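Long-range contacts in tRNA (adenine(9)-N1)-methyltransferase (Sulfolobus acidocaldarius, PDB 5A7Z), which catalyses the S-adenosyl-L-methionine-dependent methylation of N1 of adenosine 9 in tRNA, as an archaeal member of the TRM10 family: residues I36-I41 with G77-S82; V63-E68 with R90-K95; V111-L116 with D210-R215; P175-P180 with V196-G201; L246-R251 with E261-L266. All blocks are in the same frame, centred on the assembly; numbering follows the deposited sequence.

Contact 1 (I36-I41 with G77-S82)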
# COMPACT_ATOMS: atom_id res chain seq x y z
N ILE A 36 -19.35 13.22 -12.57
CA ILE A 36 -18.08 13.65 -13.16
C ILE A 36 -17.40 12.50 -13.92
O ILE A 36 -17.02 11.49 -13.33
CB ILE A 36 -17.13 14.20 -12.06
CG1 ILE A 36 -17.88 15.24 -11.21
CG2 ILE A 36 -15.86 14.80 -12.67
CD1 ILE A 36 -17.07 15.89 -10.12
N SER A 37 -17.19 12.72 -15.21
CA SER A 37 -16.66 11.73 -16.13
C SER A 37 -15.30 12.08 -16.65
O SER A 37 -14.67 11.27 -17.34
CB SER A 37 -17.59 11.62 -17.33
OG SER A 37 -18.66 10.84 -16.95
N SER A 38 -14.88 13.31 -16.41
CA SER A 38 -13.60 13.80 -16.90
C SER A 38 -13.03 14.77 -15.94
O SER A 38 -13.77 15.53 -15.28
CB SER A 38 -13.80 14.53 -18.23
OG SER A 38 -14.57 13.73 -19.05
N ILE A 39 -11.73 14.84 -15.95
CA ILE A 39 -11.00 15.76 -15.11
C ILE A 39 -9.77 16.22 -15.85
O ILE A 39 -9.01 15.38 -16.41
CB ILE A 39 -10.56 15.06 -13.81
CG1 ILE A 39 -11.78 14.68 -12.98
CG2 ILE A 39 -9.64 15.96 -12.99
CD1 ILE A 39 -11.41 13.90 -11.73
N TYR A 40 -9.54 17.54 -15.87
CA TYR A 40 -8.29 18.09 -16.37
C TYR A 40 -7.25 18.04 -15.27
O TYR A 40 -7.45 18.60 -14.21
CB TYR A 40 -8.48 19.53 -16.82
CG TYR A 40 -7.32 20.07 -17.64
CD1 TYR A 40 -6.19 20.63 -17.03
CD2 TYR A 40 -7.37 20.08 -19.01
CE1 TYR A 40 -5.13 21.13 -17.78
CE2 TYR A 40 -6.31 20.55 -19.78
CZ TYR A 40 -5.20 21.10 -19.17
OH TYR A 40 -4.17 21.60 -19.96
N ILE A 41 -6.16 17.27 -15.49
CA ILE A 41 -5.23 16.90 -14.44
C ILE A 41 -3.90 17.63 -14.56
O ILE A 41 -3.07 17.54 -13.68
CB ILE A 41 -4.94 15.37 -14.42
CG1 ILE A 41 -4.36 14.88 -15.76
CG2 ILE A 41 -6.20 14.58 -14.11
CD1 ILE A 41 -3.64 13.56 -15.63
N GLY A 77 -13.43 4.43 -15.76
CA GLY A 77 -14.38 5.19 -16.56
C GLY A 77 -14.26 6.70 -16.43
O GLY A 77 -15.08 7.42 -16.98
N ILE A 78 -13.28 7.19 -15.67
CA ILE A 78 -13.09 8.63 -15.58
C ILE A 78 -12.00 8.98 -16.55
O ILE A 78 -10.92 8.45 -16.46
CB ILE A 78 -12.65 9.08 -14.17
CG1 ILE A 78 -13.46 8.38 -13.05
CG2 ILE A 78 -12.73 10.58 -14.08
CD1 ILE A 78 -14.96 8.67 -13.09
N LYS A 79 -12.30 9.87 -17.48
CA LYS A 79 -11.29 10.37 -18.40
C LYS A 79 -10.38 11.40 -17.74
O LYS A 79 -10.86 12.41 -17.15
CB LYS A 79 -11.96 11.02 -19.61
CG LYS A 79 -12.78 10.07 -20.47
CD LYS A 79 -13.30 10.84 -21.68
CE LYS A 79 -14.38 10.10 -22.43
NZ LYS A 79 -14.55 10.63 -23.83
N LEU A 80 -9.07 11.18 -17.86
CA LEU A 80 -8.08 12.13 -17.33
C LEU A 80 -7.41 12.78 -18.48
O LEU A 80 -6.84 12.10 -19.34
CB LEU A 80 -7.05 11.42 -16.46
CG LEU A 80 -7.63 10.55 -15.32
CD1 LEU A 80 -6.55 9.88 -14.49
CD2 LEU A 80 -8.55 11.38 -14.42
N ILE A 81 -7.56 14.10 -18.57
CA ILE A 81 -7.15 14.81 -19.74
C ILE A 81 -6.21 15.91 -19.41
O ILE A 81 -6.19 16.42 -18.30
CB ILE A 81 -8.33 15.44 -20.51
CG1 ILE A 81 -8.97 16.58 -19.73
CG2 ILE A 81 -9.34 14.38 -20.87
CD1 ILE A 81 -10.08 17.26 -20.48
N SER A 82 -5.41 16.29 -20.40
CA SER A 82 -4.43 17.32 -20.19
C SER A 82 -3.97 17.93 -21.52
O SER A 82 -4.16 17.33 -22.58
CB SER A 82 -3.24 16.72 -19.46
OG SER A 82 -2.38 17.74 -19.05
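Ile39 and Leu80 lie next to each other on the buried face of two parallel strands, 38-40 and 78-82, and Leu80 reaches on to Ile41. This side is the wholly aliphatic one: Leu80 CD2 touches Ile39 CB at 4.2 Å and Ile41 CG2 at 4.0 Å, the side chains of Ile41 and Leu80 crossing at about a right angle. Helices 22-33 and 48-57 cover this face through Leu31, Leu48 and Leu51, so branched aliphatic residues suit it. The other face, with Ser38, Lys79, Tyr40 and Ile81, is mixed and partly exposed. Lys79 stretches out from beside Ser38 to a salt bridge with Glu87. Tyr40, its CG anti to the backbone N (chi1 -167°), lays its ring across the neighbouring strand; Ser82 CA sits over one ring face, 4.2 Å from the centroid, a CH-pi contact, while Tyr40 OH is hydrogen-bonded to Gly83 O. Between the faces runs the parallel ladder, with Ile39 N to Lys79 O at 2.8 Å and Ile81 N to Ile39 O at 2.9 Å. Backbone bonds set the register, while one aliphatic and one mixed face imply a sheet turned to helices on one side and partly to solvent on the other.

Contact 2 (V63-E68 with R90-K95)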
# COMPACT_ATOMS: atom_id res chain seq x y z
N VAL A 63 -11.62 22.10 -9.21
CA VAL A 63 -12.14 23.40 -9.54
C VAL A 63 -13.09 23.29 -10.75
O VAL A 63 -12.80 22.59 -11.72
CB VAL A 63 -10.99 24.34 -9.84
CG1 VAL A 63 -11.48 25.64 -10.44
CG2 VAL A 63 -10.18 24.58 -8.57
N GLU A 64 -14.25 23.91 -10.64
CA GLU A 64 -15.23 23.86 -11.67
C GLU A 64 -14.88 24.85 -12.74
O GLU A 64 -14.75 26.02 -12.48
CB GLU A 64 -16.59 24.17 -11.10
CG GLU A 64 -17.73 23.72 -11.96
CD GLU A 64 -19.04 24.32 -11.50
OE1 GLU A 64 -19.17 24.63 -10.30
OE2 GLU A 64 -19.93 24.51 -12.34
N GLU A 65 -14.66 24.35 -13.93
CA GLU A 65 -14.16 25.13 -15.02
C GLU A 65 -14.03 24.30 -16.27
O GLU A 65 -13.76 23.14 -16.25
CB GLU A 65 -12.84 25.82 -14.66
CG GLU A 65 -11.63 24.94 -14.60
CD GLU A 65 -10.34 25.69 -14.78
OE1 GLU A 65 -10.34 26.90 -14.75
OE2 GLU A 65 -9.32 25.07 -14.94
N ARG A 66 -14.27 24.94 -17.37
CA ARG A 66 -14.34 24.27 -18.65
C ARG A 66 -12.97 24.28 -19.35
O ARG A 66 -12.38 25.31 -19.52
CB ARG A 66 -15.42 24.89 -19.54
CG ARG A 66 -15.15 24.78 -21.04
CD ARG A 66 -15.87 23.61 -21.66
NE ARG A 66 -17.33 23.76 -21.59
CZ ARG A 66 -18.20 22.94 -22.19
NH1 ARG A 66 -17.78 21.93 -22.94
NH2 ARG A 66 -19.50 23.15 -22.05
N ARG A 67 -12.47 23.11 -19.70
CA ARG A 67 -11.20 22.97 -20.37
C ARG A 67 -11.32 21.97 -21.49
O ARG A 67 -12.23 21.14 -21.52
CB ARG A 67 -10.11 22.48 -19.41
CG ARG A 67 -9.92 23.35 -18.17
CD ARG A 67 -9.35 24.70 -18.53
NE ARG A 67 -7.99 24.55 -19.03
CZ ARG A 67 -6.92 24.46 -18.26
NH1 ARG A 67 -7.07 24.53 -16.95
NH2 ARG A 67 -5.74 24.28 -18.78
N GLU A 68 -10.40 22.03 -22.42
CA GLU A 68 -10.29 20.99 -23.39
C GLU A 68 -8.95 20.36 -23.14
O GLU A 68 -8.14 20.92 -22.45
CB GLU A 68 -10.37 21.57 -24.80
CG GLU A 68 -9.19 22.44 -25.16
CD GLU A 68 -9.26 22.91 -26.59
OE1 GLU A 68 -10.31 23.52 -26.98
OE2 GLU A 68 -8.28 22.67 -27.34
N ARG A 90 -15.24 19.49 -17.12
CA ARG A 90 -15.90 20.58 -16.37
C ARG A 90 -15.28 20.78 -15.01
O ARG A 90 -15.76 21.61 -14.21
CB ARG A 90 -17.38 20.20 -16.13
CG ARG A 90 -18.18 19.99 -17.40
CD ARG A 90 -18.08 21.22 -18.27
NE ARG A 90 -19.27 21.36 -19.08
CZ ARG A 90 -20.13 22.36 -19.02
NH1 ARG A 90 -19.93 23.39 -18.20
NH2 ARG A 90 -21.19 22.34 -19.79
N TYR A 91 -14.28 19.95 -14.68
CA TYR A 91 -13.59 19.99 -13.40
C TYR A 91 -12.10 19.83 -13.65
O TYR A 91 -11.67 18.96 -14.45
CB TYR A 91 -14.11 18.90 -12.47
CG TYR A 91 -15.52 19.17 -12.02
CD1 TYR A 91 -15.77 20.04 -10.98
CD2 TYR A 91 -16.61 18.64 -12.71
CE1 TYR A 91 -17.07 20.34 -10.58
CE2 TYR A 91 -17.91 18.90 -12.30
CZ TYR A 91 -18.13 19.76 -11.26
OH TYR A 91 -19.43 20.09 -10.90
N THR A 92 -11.32 20.70 -13.01
CA THR A 92 -9.89 20.69 -13.11
C THR A 92 -9.28 20.34 -11.76
O THR A 92 -9.70 20.87 -10.72
CB THR A 92 -9.36 22.06 -13.57
OG1 THR A 92 -9.82 22.35 -14.89
CG2 THR A 92 -7.86 22.06 -13.57
N PHE A 93 -8.32 19.42 -11.76
CA PHE A 93 -7.69 18.99 -10.53
C PHE A 93 -6.54 19.93 -10.22
O PHE A 93 -5.61 20.03 -10.99
CB PHE A 93 -7.15 17.56 -10.66
CG PHE A 93 -6.59 17.00 -9.39
CD1 PHE A 93 -7.41 16.42 -8.47
CD2 PHE A 93 -5.23 17.05 -9.12
CE1 PHE A 93 -6.92 15.93 -7.28
CE2 PHE A 93 -4.73 16.56 -7.94
CZ PHE A 93 -5.58 15.96 -7.04
N ARG A 94 -6.57 20.59 -9.08
CA ARG A 94 -5.41 21.37 -8.68
C ARG A 94 -5.36 21.89 -7.27
O ARG A 94 -6.32 21.81 -6.51
CB ARG A 94 -5.26 22.55 -9.62
CG ARG A 94 -6.22 23.70 -9.40
CD ARG A 94 -5.63 24.94 -10.04
NE ARG A 94 -6.67 25.81 -10.51
CZ ARG A 94 -7.08 25.90 -11.77
NH1 ARG A 94 -6.53 25.19 -12.74
NH2 ARG A 94 -8.05 26.74 -12.06
N LYS A 95 -4.24 22.55 -7.00
CA LYS A 95 -3.89 23.04 -5.69
C LYS A 95 -4.96 24.00 -5.21
O LYS A 95 -5.38 24.84 -5.97
CB LYS A 95 -2.50 23.74 -5.81
CG LYS A 95 -1.84 24.20 -4.51
CD LYS A 95 -2.02 23.20 -3.39
CE LYS A 95 -0.81 23.15 -2.48
NZ LYS A 95 0.26 22.29 -3.07
O HOH W 1 -11.66 21.11 -16.57
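Glu65 reaches across to Thr92 with its side chain running obliquely to the threonine, and its carboxylate stands almost perpendicular, 86°, to the guanidinium of Arg94. CG of Glu65 lies between its own backbone N and carbonyl carbon (chi1 74°), from where the extended chain carries OE2 to Thr92 OG1 at 2.8 Å. The hydroxyl donates to the anti lone pair of OE2, while Arg67 NH1 comes to the syn side of the same oxygen, 3.1 Å away. Glu65 OE1 faces the edge of the Arg94 guanidinium in a longer salt bridge, 3.5 Å to NH2. One carboxylate therefore answers two arginines and a threonine, and a water bridges Glu65 O and Thr92 OG1. A glutamine in its place would probably leave Arg67 and Arg94 without their shared negative charge. Val63 lies over one face of the Arg94 guanidinium. Next to the corner at Arg90, Glu64 and Tyr91 run side by side, with Glu64 CG 3.7 Å from Tyr91 CE1, the ring's carbons suiting the methylenes of an exposed glutamate. Backbone bonds pair Val63 with Thr92 in both directions, and Glu65 N reaches Arg90 O. Strand 91-95 thus runs antiparallel to strand 60-75 and also bonds through Tyr91 and Phe93 to Tyr40 of strand 38-40, while Arg67 makes a cation-pi contact with that tyrosine.

Contact 3 (V111-L116 with D210-R215)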
# COMPACT_ATOMS: atom_id res chain seq x y z
N VAL A 111 1.26 -4.54 7.77
CA VAL A 111 1.59 -4.39 9.19
C VAL A 111 3.06 -4.62 9.35
O VAL A 111 3.58 -5.68 8.93
CB VAL A 111 0.82 -5.41 10.02
CG1 VAL A 111 1.23 -5.35 11.47
CG2 VAL A 111 -0.68 -5.15 9.89
N ILE A 112 3.76 -3.62 9.85
CA ILE A 112 5.17 -3.78 10.22
C ILE A 112 5.25 -4.07 11.71
O ILE A 112 4.87 -3.23 12.55
CB ILE A 112 6.01 -2.52 9.90
CG1 ILE A 112 5.74 -2.04 8.46
CG2 ILE A 112 7.50 -2.81 10.11
CD1 ILE A 112 5.90 -3.12 7.44
N ASP A 113 5.75 -5.26 12.03
CA ASP A 113 5.79 -5.72 13.42
C ASP A 113 7.15 -5.42 14.04
O ASP A 113 8.12 -6.13 13.83
CB ASP A 113 5.49 -7.21 13.49
CG ASP A 113 5.27 -7.72 14.93
OD1 ASP A 113 5.71 -7.06 15.93
OD2 ASP A 113 4.68 -8.83 15.04
N LEU A 114 7.19 -4.36 14.83
CA LEU A 114 8.41 -3.95 15.48
C LEU A 114 8.43 -4.31 16.97
O LEU A 114 9.22 -3.77 17.72
CB LEU A 114 8.61 -2.45 15.31
CG LEU A 114 8.94 -1.94 13.90
CD1 LEU A 114 9.39 -0.49 13.97
CD2 LEU A 114 9.99 -2.80 13.20
N GLY A 115 7.58 -5.24 17.39
CA GLY A 115 7.70 -5.84 18.73
C GLY A 115 9.13 -6.24 19.08
O GLY A 115 9.56 -6.02 20.17
N LEU A 116 9.89 -6.78 18.13
CA LEU A 116 11.26 -7.24 18.38
C LEU A 116 12.34 -6.13 18.54
O LEU A 116 13.50 -6.46 18.75
CB LEU A 116 11.71 -8.19 17.24
CG LEU A 116 12.38 -7.59 15.97
CD1 LEU A 116 13.00 -8.69 15.11
CD2 LEU A 116 11.44 -6.74 15.12
N ASP A 210 8.06 -11.76 14.02
CA ASP A 210 6.91 -10.90 14.25
C ASP A 210 6.45 -11.08 15.71
O ASP A 210 5.59 -11.92 16.01
CB ASP A 210 5.80 -11.33 13.32
CG ASP A 210 5.53 -12.80 13.41
OD1 ASP A 210 6.51 -13.57 13.38
OD2 ASP A 210 4.36 -13.18 13.61
N ARG A 211 7.03 -10.30 16.61
CA ARG A 211 6.90 -10.57 18.01
C ARG A 211 5.53 -10.14 18.58
O ARG A 211 5.00 -10.80 19.45
CB ARG A 211 7.99 -9.82 18.76
CG ARG A 211 7.94 -10.04 20.26
CD ARG A 211 8.31 -11.47 20.59
NE ARG A 211 8.85 -11.65 21.94
CZ ARG A 211 9.75 -12.59 22.27
NH1 ARG A 211 10.23 -13.40 21.32
NH2 ARG A 211 10.17 -12.72 23.53
N ALA A 212 5.01 -8.98 18.18
CA ALA A 212 3.76 -8.50 18.78
C ALA A 212 2.58 -9.34 18.24
O ALA A 212 1.59 -9.58 18.93
CB ALA A 212 3.56 -7.03 18.50
N THR A 213 2.74 -9.88 17.05
CA THR A 213 1.73 -10.77 16.53
C THR A 213 1.84 -12.20 17.12
O THR A 213 0.84 -12.84 17.39
CB THR A 213 1.72 -10.77 14.97
OG1 THR A 213 2.80 -11.57 14.45
CG2 THR A 213 1.86 -9.36 14.44
N GLU A 214 3.06 -12.67 17.36
CA GLU A 214 3.27 -13.91 18.13
C GLU A 214 2.63 -13.84 19.51
O GLU A 214 2.03 -14.80 19.99
CB GLU A 214 4.75 -14.19 18.25
CG GLU A 214 5.12 -15.24 19.25
CD GLU A 214 6.62 -15.29 19.47
OE1 GLU A 214 7.33 -15.58 18.49
OE2 GLU A 214 7.08 -14.96 20.58
N ARG A 215 2.73 -12.68 20.12
CA ARG A 215 2.15 -12.47 21.42
C ARG A 215 0.63 -12.57 21.37
O ARG A 215 0.01 -13.20 22.26
CB ARG A 215 2.58 -11.12 21.95
CG ARG A 215 1.86 -10.66 23.21
CD ARG A 215 2.31 -9.25 23.62
NE ARG A 215 3.70 -8.95 23.23
CZ ARG A 215 4.08 -7.86 22.55
NH1 ARG A 215 3.19 -6.93 22.19
NH2 ARG A 215 5.35 -7.70 22.25
O HOH W 2 8.78 -8.22 15.53
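Asp113 closes strand 109-113 of the SPOUT methyltransferase core by turning its carboxylate onto the start of helix 211-220, whose first turn (211-215) runs at 93° to the direction of strand segment 111-113. The hydrogen bonds come first. Asp113 CG stands anti to the backbone N (chi1 -170°), which directs both oxygens at backbone N-H groups that the start of a helix leaves without acceptors. OD1 takes Ala212 N on its syn lone pair at 3.0 Å, and Thr213 N reaches OD2 at 3.0 Å, also on the syn side but 27° out of the carboxylate plane. OD1 is shared: Gly115 N meets it nearly along the C-O bond, forming an Asx turn that bends the chain away from the strand. An aspartate suits the place, its short chain serving helix and turn together, and the helix's N-terminal end would probably favour its charge. Water-mediated bonds form a second group: one water accepts from Leu116 N and Arg211 N and lies within hydrogen-bonding distance of Asp113 O. Two like charges also come near, Asp210 OD2 lying 4.6 Å from Asp113 OD2; Asp210 has its own counter-charge in Arg226, through OD1. Van der Waals contact is close where Gly115 faces the helix, as a CB there would run into Ala212 N and Arg211 CB. Alongside, Arg211 CB rests 3.6 Å from Leu116 N.

Contact 4 (P175-P180 with V196-G201)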
# COMPACT_ATOMS: atom_id res chain seq x y z
N PRO A 175 -4.87 -12.73 7.98
CA PRO A 175 -3.47 -12.35 7.92
C PRO A 175 -2.59 -13.45 7.44
O PRO A 175 -2.90 -14.63 7.63
CB PRO A 175 -3.12 -12.03 9.37
CG PRO A 175 -4.40 -12.12 10.14
CD PRO A 175 -5.27 -13.04 9.35
N VAL A 176 -1.49 -13.08 6.80
CA VAL A 176 -0.40 -14.00 6.59
C VAL A 176 0.88 -13.33 7.08
O VAL A 176 0.94 -12.11 7.17
CB VAL A 176 -0.31 -14.37 5.12
CG1 VAL A 176 0.18 -13.20 4.31
CG2 VAL A 176 0.59 -15.57 4.94
N ILE A 177 1.86 -14.14 7.48
CA ILE A 177 3.11 -13.64 8.02
C ILE A 177 4.19 -13.89 6.98
O ILE A 177 4.38 -15.01 6.52
CB ILE A 177 3.52 -14.39 9.31
CG1 ILE A 177 2.36 -14.53 10.30
CG2 ILE A 177 4.71 -13.72 9.97
CD1 ILE A 177 1.69 -13.25 10.72
N LEU A 178 4.94 -12.85 6.66
CA LEU A 178 6.02 -12.99 5.72
C LEU A 178 7.27 -13.39 6.44
O LEU A 178 7.70 -12.73 7.35
CB LEU A 178 6.19 -11.69 4.92
CG LEU A 178 4.97 -11.61 3.99
CD1 LEU A 178 4.40 -10.23 3.88
CD2 LEU A 178 5.28 -12.20 2.62
N ASP A 179 7.81 -14.53 6.04
CA ASP A 179 8.84 -15.21 6.79
C ASP A 179 9.72 -16.01 5.82
O ASP A 179 9.26 -16.98 5.23
CB ASP A 179 8.19 -16.16 7.80
CG ASP A 179 9.20 -16.78 8.79
OD1 ASP A 179 10.41 -16.55 8.65
OD2 ASP A 179 8.75 -17.51 9.70
N PRO A 180 10.98 -15.60 5.66
CA PRO A 180 11.93 -16.33 4.80
C PRO A 180 12.01 -17.81 5.13
O PRO A 180 12.36 -18.63 4.27
CB PRO A 180 13.28 -15.67 5.09
CG PRO A 180 13.08 -14.81 6.30
CD PRO A 180 11.63 -14.45 6.32
N VAL A 196 -4.38 -9.08 4.94
CA VAL A 196 -3.50 -8.48 5.97
C VAL A 196 -2.13 -9.16 5.90
O VAL A 196 -2.04 -10.38 5.90
CB VAL A 196 -4.09 -8.64 7.38
CG1 VAL A 196 -3.13 -8.09 8.43
CG2 VAL A 196 -5.44 -7.98 7.48
N PHE A 197 -1.07 -8.36 5.82
CA PHE A 197 0.31 -8.87 5.63
C PHE A 197 1.24 -8.37 6.71
O PHE A 197 1.37 -7.18 6.91
CB PHE A 197 0.83 -8.48 4.24
CG PHE A 197 -0.04 -8.96 3.16
CD1 PHE A 197 -1.22 -8.32 2.89
CD2 PHE A 197 0.21 -10.18 2.55
CE1 PHE A 197 -2.11 -8.83 1.96
CE2 PHE A 197 -0.66 -10.68 1.60
CZ PHE A 197 -1.82 -10.01 1.31
N VAL A 198 1.84 -9.31 7.44
CA VAL A 198 2.67 -9.01 8.58
C VAL A 198 4.14 -9.27 8.23
O VAL A 198 4.52 -10.39 7.85
CB VAL A 198 2.27 -9.85 9.81
CG1 VAL A 198 3.15 -9.49 11.01
CG2 VAL A 198 0.81 -9.62 10.18
N ILE A 199 4.94 -8.20 8.36
CA ILE A 199 6.39 -8.22 8.17
C ILE A 199 7.08 -7.74 9.44
O ILE A 199 6.92 -6.59 9.87
CB ILE A 199 6.81 -7.31 6.97
CG1 ILE A 199 5.75 -7.38 5.86
CG2 ILE A 199 8.16 -7.76 6.42
CD1 ILE A 199 5.81 -6.26 4.83
N GLY A 200 7.83 -8.63 10.07
CA GLY A 200 8.62 -8.28 11.25
C GLY A 200 10.04 -7.97 10.86
O GLY A 200 10.32 -7.70 9.70
N GLY A 201 10.94 -8.00 11.84
CA GLY A 201 12.35 -7.73 11.62
C GLY A 201 13.20 -8.99 11.47
O GLY A 201 12.76 -10.08 11.84
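Ile177 turns its CG1 anti to the carbonyl carbon (chi1 -47°), and a second bend at chi2 (-56°) folds CD1 back onto Val198. The two side chains lie side by side, CD1 of Ile177 3.6 Å from CB of Val198. They belong to neighbouring parallel strands, 175-178 and 196-202, at the heart of the SPOUT core sheet, joined by a crossover that carries helix 188-192. On the opposite face of the sheet, Val176 CG1 meets the Phe197 ring obliquely, 3.5 Å from CD2, while Leu178 CD1 comes to the ring near its plane and to Ile199 CG1 at 3.7 Å. This face is covered by helix 242-255 through Ile245 and Ile249, and large aliphatic and aromatic residues suit a surface enclosed in that way; on the other, Ile177 also touches Asp210. Valine and isoleucine are at home in such strands, their branched CB fitting extended backbone. Strand 175-178 is flanked on its other edge by strand 226-228, and strand 196-202 by strand 109-113, so both are interior strands. The backbone ladder alternates between them: Val176 N to Val196 O, then Val198 N to Val176 O at 3.0 Å, and last Leu178 N to Val198 O, 2.8 Å long and almost straight at 176°.

Contact 5 (L246-R251 with E261-L266)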
# COMPACT_ATOMS: atom_id res chain seq x y z
N LEU A 246 7.29 -5.07 1.00
CA LEU A 246 6.00 -4.37 0.92
C LEU A 246 5.63 -4.06 -0.53
O LEU A 246 4.55 -4.37 -1.00
CB LEU A 246 6.09 -3.08 1.70
CG LEU A 246 4.82 -2.23 1.68
CD1 LEU A 246 3.67 -3.05 2.21
CD2 LEU A 246 5.00 -0.98 2.54
N GLU A 247 6.55 -3.45 -1.26
CA GLU A 247 6.28 -3.09 -2.64
C GLU A 247 5.95 -4.30 -3.53
O GLU A 247 5.09 -4.22 -4.40
CB GLU A 247 7.43 -2.29 -3.24
CG GLU A 247 7.13 -1.88 -4.65
CD GLU A 247 8.14 -0.91 -5.24
OE1 GLU A 247 8.88 -0.29 -4.46
OE2 GLU A 247 8.18 -0.77 -6.49
N ILE A 248 6.61 -5.42 -3.29
CA ILE A 248 6.28 -6.64 -4.01
C ILE A 248 4.84 -7.06 -3.79
O ILE A 248 4.17 -7.50 -4.73
CB ILE A 248 7.20 -7.81 -3.62
CG1 ILE A 248 8.61 -7.60 -4.21
CG2 ILE A 248 6.61 -9.13 -4.12
CD1 ILE A 248 9.68 -8.46 -3.57
N ILE A 249 4.40 -7.03 -2.53
CA ILE A 249 3.04 -7.47 -2.20
C ILE A 249 2.08 -6.54 -2.93
O ILE A 249 1.13 -6.97 -3.55
CB ILE A 249 2.72 -7.39 -0.67
CG1 ILE A 249 3.75 -8.14 0.19
CG2 ILE A 249 1.33 -7.92 -0.37
CD1 ILE A 249 3.84 -9.61 -0.10
N LEU A 250 2.34 -5.26 -2.85
CA LEU A 250 1.45 -4.26 -3.44
C LEU A 250 1.49 -4.31 -4.99
O LEU A 250 0.49 -4.06 -5.62
CB LEU A 250 1.80 -2.88 -2.92
CG LEU A 250 1.61 -2.65 -1.41
CD1 LEU A 250 2.25 -1.33 -0.99
CD2 LEU A 250 0.13 -2.65 -1.04
N ARG A 251 2.62 -4.70 -5.60
CA ARG A 251 2.68 -4.86 -7.06
C ARG A 251 1.64 -5.85 -7.45
O ARG A 251 0.98 -5.69 -8.45
CB ARG A 251 4.00 -5.46 -7.56
CG ARG A 251 5.30 -4.72 -7.30
CD ARG A 251 5.26 -3.32 -7.77
NE ARG A 251 6.60 -2.81 -8.09
CZ ARG A 251 6.98 -2.46 -9.31
NH1 ARG A 251 6.20 -2.70 -10.36
NH2 ARG A 251 8.16 -1.92 -9.51
N GLU A 261 7.40 -11.14 -11.64
CA GLU A 261 7.78 -9.86 -12.24
C GLU A 261 7.86 -8.77 -11.20
O GLU A 261 8.59 -7.80 -11.37
CB GLU A 261 6.77 -9.44 -13.31
CG GLU A 261 6.69 -10.41 -14.49
CD GLU A 261 7.73 -10.13 -15.59
OE1 GLU A 261 8.97 -10.26 -15.33
OE2 GLU A 261 7.29 -9.80 -16.72
N ALA A 262 7.04 -8.90 -10.16
CA ALA A 262 7.08 -7.97 -9.05
C ALA A 262 8.45 -8.10 -8.38
O ALA A 262 9.09 -7.11 -8.08
CB ALA A 262 5.96 -8.28 -8.06
N ILE A 263 8.91 -9.33 -8.18
CA ILE A 263 10.19 -9.52 -7.55
C ILE A 263 11.29 -8.97 -8.43
O ILE A 263 12.18 -8.27 -7.94
CB ILE A 263 10.49 -10.99 -7.23
CG1 ILE A 263 9.55 -11.52 -6.18
CG2 ILE A 263 11.92 -11.15 -6.72
CD1 ILE A 263 9.53 -13.04 -6.09
N ILE A 264 11.20 -9.27 -9.73
CA ILE A 264 12.20 -8.80 -10.70
C ILE A 264 12.32 -7.29 -10.62
O ILE A 264 13.41 -6.75 -10.45
CB ILE A 264 11.84 -9.19 -12.17
CG1 ILE A 264 12.01 -10.71 -12.41
CG2 ILE A 264 12.68 -8.40 -13.17
CD1 ILE A 264 13.25 -11.30 -11.79
N SER A 265 11.20 -6.60 -10.71
CA SER A 265 11.22 -5.14 -10.80
C SER A 265 11.90 -4.48 -9.58
O SER A 265 12.31 -3.32 -9.66
CB SER A 265 9.80 -4.59 -10.99
OG SER A 265 8.89 -5.18 -10.07
N LEU A 266 12.07 -5.23 -8.48
CA LEU A 266 12.75 -4.72 -7.26
C LEU A 266 14.17 -5.26 -7.05
O LEU A 266 14.71 -5.99 -7.88
CB LEU A 266 11.91 -5.03 -6.01
CG LEU A 266 10.88 -3.93 -5.72
CD1 LEU A 266 9.70 -4.02 -6.65
CD2 LEU A 266 10.42 -3.99 -4.29
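A helical hairpin near the C terminus makes this contact, helix 259-265 folding back against helix 242-255; the axes of segments 246-251 and 261-265 approach to 8.8 Å, with 141° between their directions. Ala262 presents its methyl to the larger helix, where CB lies 3.5 Å from Arg251 CB; a small residue suits so close an approach. Ile248 fills the apolar side, its CD1 against Ile263 CG1 and its CG1 4.0 Å from Leu266 CD2. Leu266, the last residue modelled, lies obliquely across the methylenes of Glu247, whose OE2 takes two weak bonds, from NE and NH2 of Arg251, in a salt bridge along one side of the helix. An alanine at Arg251 would probably leave the carboxylate of Glu247 without this mate and strip Leu266 CD1 and Ser265 of the group they rest against. Arg251 NH1 also reaches Gln257 weakly. The Ser265 hydroxyl sits over the centre of the guanidinium, OG 3.3 Å above its plane.

Overall arrangement
From the N terminus, contact 1 joins strand 38-40 to strand 78-82 around a loop of 35 residues. Contact 2 opens inside that loop, on strand 60-75, and closes beyond it at strand 91-95, so the two cross; they touch through Tyr40 and build one mixed sheet. The chain then passes to a second sheet. Contact 3 closes the longest loop, from strand 109-113 to helix 211-220; nested within it, contact 4 closes a 15-residue loop carrying helix 188-192. Contact 5 follows in series, closing nine residues between the two C-terminal helices, the first packing on contact 4 through Ile249. Centres of contacts 1 and 3 lie about 42 Å apart, on opposite sides of the chain's centre.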